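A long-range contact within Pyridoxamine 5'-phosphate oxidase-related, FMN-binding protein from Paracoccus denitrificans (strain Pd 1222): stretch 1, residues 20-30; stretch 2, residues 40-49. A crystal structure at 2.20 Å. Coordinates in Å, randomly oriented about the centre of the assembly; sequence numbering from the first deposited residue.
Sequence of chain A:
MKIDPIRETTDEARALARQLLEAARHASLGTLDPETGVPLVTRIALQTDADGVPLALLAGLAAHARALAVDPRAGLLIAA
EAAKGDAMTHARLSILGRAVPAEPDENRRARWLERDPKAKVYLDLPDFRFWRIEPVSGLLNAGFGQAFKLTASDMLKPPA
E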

# COMPACT_ATOMS: atom_id res chain seq x y z
N LEU A 20 -8.98 -11.51 6.87
CA LEU A 20 -8.55 -10.54 5.82
C LEU A 20 -7.48 -11.18 4.93
O LEU A 20 -7.59 -11.08 3.67
CB LEU A 20 -8.03 -9.25 6.46
CG LEU A 20 -9.12 -8.35 7.04
CD1 LEU A 20 -8.54 -7.09 7.66
CD2 LEU A 20 -10.12 -7.98 5.95
N LEU A 21 -6.47 -11.83 5.53
CA LEU A 21 -5.38 -12.44 4.72
C LEU A 21 -5.94 -13.60 3.87
O LEU A 21 -5.55 -13.69 2.69
CB LEU A 21 -4.24 -12.87 5.64
CG LEU A 21 -3.34 -11.72 6.10
CD1 LEU A 21 -2.62 -12.05 7.40
CD2 LEU A 21 -2.33 -11.37 5.02
N GLU A 22 -6.84 -14.43 4.42
CA GLU A 22 -7.46 -15.57 3.69
C GLU A 22 -8.28 -15.06 2.50
O GLU A 22 -8.25 -15.71 1.44
CB GLU A 22 -8.31 -16.42 4.64
CG GLU A 22 -9.15 -17.49 3.94
CD GLU A 22 -8.36 -18.53 3.16
OE1 GLU A 22 -7.26 -18.90 3.62
OE2 GLU A 22 -8.85 -18.97 2.09
N ALA A 23 -8.93 -13.90 2.63
CA ALA A 23 -9.81 -13.32 1.59
C ALA A 23 -9.03 -12.49 0.55
O ALA A 23 -9.58 -12.25 -0.52
CB ALA A 23 -10.88 -12.49 2.25
N ALA A 24 -7.78 -12.10 0.86
CA ALA A 24 -6.94 -11.17 0.06
C ALA A 24 -6.64 -11.73 -1.34
O ALA A 24 -6.13 -12.84 -1.43
CB ALA A 24 -5.66 -10.87 0.80
N ARG A 25 -6.93 -10.98 -2.39
CA ARG A 25 -6.50 -11.27 -3.79
C ARG A 25 -5.55 -10.16 -4.29
O ARG A 25 -4.77 -10.43 -5.19
CB ARG A 25 -7.75 -11.45 -4.66
CG ARG A 25 -8.65 -12.61 -4.23
CD ARG A 25 -7.93 -13.95 -4.27
NE ARG A 25 -8.72 -15.12 -3.88
CZ ARG A 25 -8.86 -15.57 -2.64
NH1 ARG A 25 -8.30 -14.94 -1.62
NH2 ARG A 25 -9.59 -16.66 -2.42
N HIS A 26 -5.61 -8.95 -3.73
CA HIS A 26 -4.78 -7.79 -4.12
C HIS A 26 -4.34 -7.06 -2.87
O HIS A 26 -4.95 -7.31 -1.82
CB HIS A 26 -5.53 -6.84 -5.06
CG HIS A 26 -6.07 -7.54 -6.25
ND1 HIS A 26 -5.25 -7.93 -7.29
CD2 HIS A 26 -7.32 -7.95 -6.57
CE1 HIS A 26 -5.98 -8.56 -8.20
NE2 HIS A 26 -7.26 -8.57 -7.79
N ALA A 27 -3.35 -6.16 -3.00
CA ALA A 27 -2.89 -5.31 -1.89
C ALA A 27 -2.20 -4.05 -2.42
O ALA A 27 -1.85 -3.99 -3.63
CB ALA A 27 -1.94 -6.09 -1.02
N SER A 28 -1.99 -3.09 -1.52
CA SER A 28 -1.02 -1.99 -1.71
C SER A 28 0.33 -2.46 -1.16
O SER A 28 0.39 -2.80 0.03
CB SER A 28 -1.48 -0.73 -1.04
OG SER A 28 -2.72 -0.32 -1.55
N LEU A 29 1.37 -2.49 -1.99
CA LEU A 29 2.74 -2.88 -1.53
C LEU A 29 3.58 -1.60 -1.38
O LEU A 29 3.58 -0.75 -2.32
CB LEU A 29 3.35 -3.85 -2.52
CG LEU A 29 4.85 -4.11 -2.37
CD1 LEU A 29 5.14 -5.02 -1.17
CD2 LEU A 29 5.40 -4.73 -3.64
N GLY A 30 4.18 -1.44 -0.22
CA GLY A 30 5.22 -0.43 0.02
C GLY A 30 6.62 -0.99 -0.21
O GLY A 30 6.97 -2.04 0.41
N LEU A 40 7.71 3.79 -2.24
CA LEU A 40 6.91 3.59 -3.48
C LEU A 40 5.70 2.68 -3.17
O LEU A 40 5.92 1.52 -2.72
CB LEU A 40 7.81 2.92 -4.52
CG LEU A 40 7.12 2.59 -5.84
CD1 LEU A 40 6.60 3.87 -6.50
CD2 LEU A 40 8.05 1.85 -6.77
N VAL A 41 4.48 3.18 -3.38
CA VAL A 41 3.22 2.43 -3.08
C VAL A 41 2.59 2.03 -4.40
O VAL A 41 2.23 2.95 -5.18
CB VAL A 41 2.27 3.25 -2.20
CG1 VAL A 41 1.18 2.37 -1.61
CG2 VAL A 41 3.02 3.98 -1.09
N THR A 42 2.53 0.71 -4.66
CA THR A 42 2.00 0.11 -5.91
C THR A 42 0.97 -0.97 -5.57
O THR A 42 1.03 -1.57 -4.49
CB THR A 42 3.12 -0.49 -6.78
OG1 THR A 42 3.75 -1.53 -6.04
CG2 THR A 42 4.17 0.51 -7.21
N ARG A 43 0.04 -1.22 -6.49
CA ARG A 43 -1.01 -2.24 -6.33
C ARG A 43 -0.49 -3.56 -6.90
O ARG A 43 -0.01 -3.53 -8.03
CB ARG A 43 -2.30 -1.83 -7.06
CG ARG A 43 -3.41 -2.86 -6.89
CD ARG A 43 -4.69 -2.38 -7.48
NE ARG A 43 -5.42 -1.50 -6.59
CZ ARG A 43 -6.48 -0.79 -6.94
NH1 ARG A 43 -6.95 -0.84 -8.18
NH2 ARG A 43 -7.09 -0.02 -6.04
N ILE A 44 -0.64 -4.64 -6.15
CA ILE A 44 -0.14 -5.99 -6.53
C ILE A 44 -1.19 -7.08 -6.32
O ILE A 44 -2.06 -6.95 -5.45
CB ILE A 44 1.12 -6.34 -5.71
CG1 ILE A 44 0.83 -6.37 -4.21
CG2 ILE A 44 2.25 -5.39 -6.05
CD1 ILE A 44 1.71 -7.32 -3.43
N ALA A 45 -1.07 -8.16 -7.08
CA ALA A 45 -1.75 -9.44 -6.81
C ALA A 45 -1.08 -10.03 -5.57
O ALA A 45 0.16 -10.05 -5.51
CB ALA A 45 -1.69 -10.36 -8.00
N LEU A 46 -1.87 -10.35 -4.57
CA LEU A 46 -1.38 -10.90 -3.29
C LEU A 46 -2.40 -11.91 -2.73
O LEU A 46 -3.57 -11.55 -2.58
CB LEU A 46 -1.18 -9.79 -2.26
CG LEU A 46 -0.68 -10.31 -0.92
CD1 LEU A 46 0.85 -10.32 -0.89
CD2 LEU A 46 -1.25 -9.52 0.23
N GLN A 47 -1.91 -13.10 -2.41
CA GLN A 47 -2.63 -14.16 -1.68
C GLN A 47 -1.74 -14.60 -0.51
O GLN A 47 -0.74 -13.92 -0.27
CB GLN A 47 -2.94 -15.29 -2.66
CG GLN A 47 -3.76 -14.83 -3.86
CD GLN A 47 -4.09 -15.98 -4.77
OE1 GLN A 47 -4.06 -17.15 -4.37
NE2 GLN A 47 -4.36 -15.68 -6.02
N THR A 48 -2.12 -15.66 0.19
CA THR A 48 -1.26 -16.38 1.17
C THR A 48 -0.78 -17.67 0.52
O THR A 48 -1.43 -18.07 -0.43
CB THR A 48 -2.08 -16.66 2.44
OG1 THR A 48 -3.19 -17.45 2.01
CG2 THR A 48 -2.55 -15.40 3.12
N ASP A 49 0.29 -18.32 0.98
CA ASP A 49 0.49 -19.77 0.65
C ASP A 49 0.09 -20.60 1.88
O ASP A 49 -0.51 -20.02 2.82
CB ASP A 49 1.85 -20.10 0.01
CG ASP A 49 3.11 -19.60 0.68
OD1 ASP A 49 3.02 -19.09 1.82
OD2 ASP A 49 4.19 -19.74 0.05
O HOH W 1 -5.32 -14.82 0.22

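At the apolar centre, A27, L29 and I44 share one face of an antiparallel strand pair, and L46 packs against A27 from beyond the last bridge. A27 CB lies 3.7 Å from L46 CD2 and 4.2 Å from I44 CG1, so the small methyl group is covered by two larger side chains. L29 CB meets I44 CD1 at 3.9 Å; I44 (chi1 p, chi2 t) thus touches both alternate residues of the facing strand. On the other face the contact is thinner: S28 CB approaches V41 CG1 at 4.1 Å, and G30, paired with V41, offers no side chain.

The backbone holds these layers in register. The strand axes run at 154° and approach to 4.5 Å. A27 and I44 form a hydrogen-bonded pair, A27 N to I44 O and I44 N to A27 O both 2.9 Å, the second more nearly linear (167° against 148°). L29 and T42 repeat the pattern, with L29 N to T42 O at 2.7 Å and T42 N to L29 O at 3.0 Å. Between them S28 faces R43 without such bonds, and CA-H...O contacts fill in: R43 CA to A27 O is 3.3 Å, S28 CA to T42 O 3.5 Å.

Toward the helix the ladder loses its symmetry. L46 N donates to R25 O (3.0 Å), but R25 N, 3.4 Å from L46 O, makes no return bond because the angle is poor. H26 and A45 direct their side chains apart, although H26 CA still reaches I44 O at 3.1 Å.

At the polar edge, R25 NH1 turns back to its own stretch, donating to E22 O (3.2 Å) and A24 O (3.0 Å). Beside it, water 1 lies 2.7 Å from both L21 O and A24 O and accepts a weak bond from T48 N (3.3 Å), linking the helix end to the second strand. T48 CG2 packs 3.5 Å from L21 O.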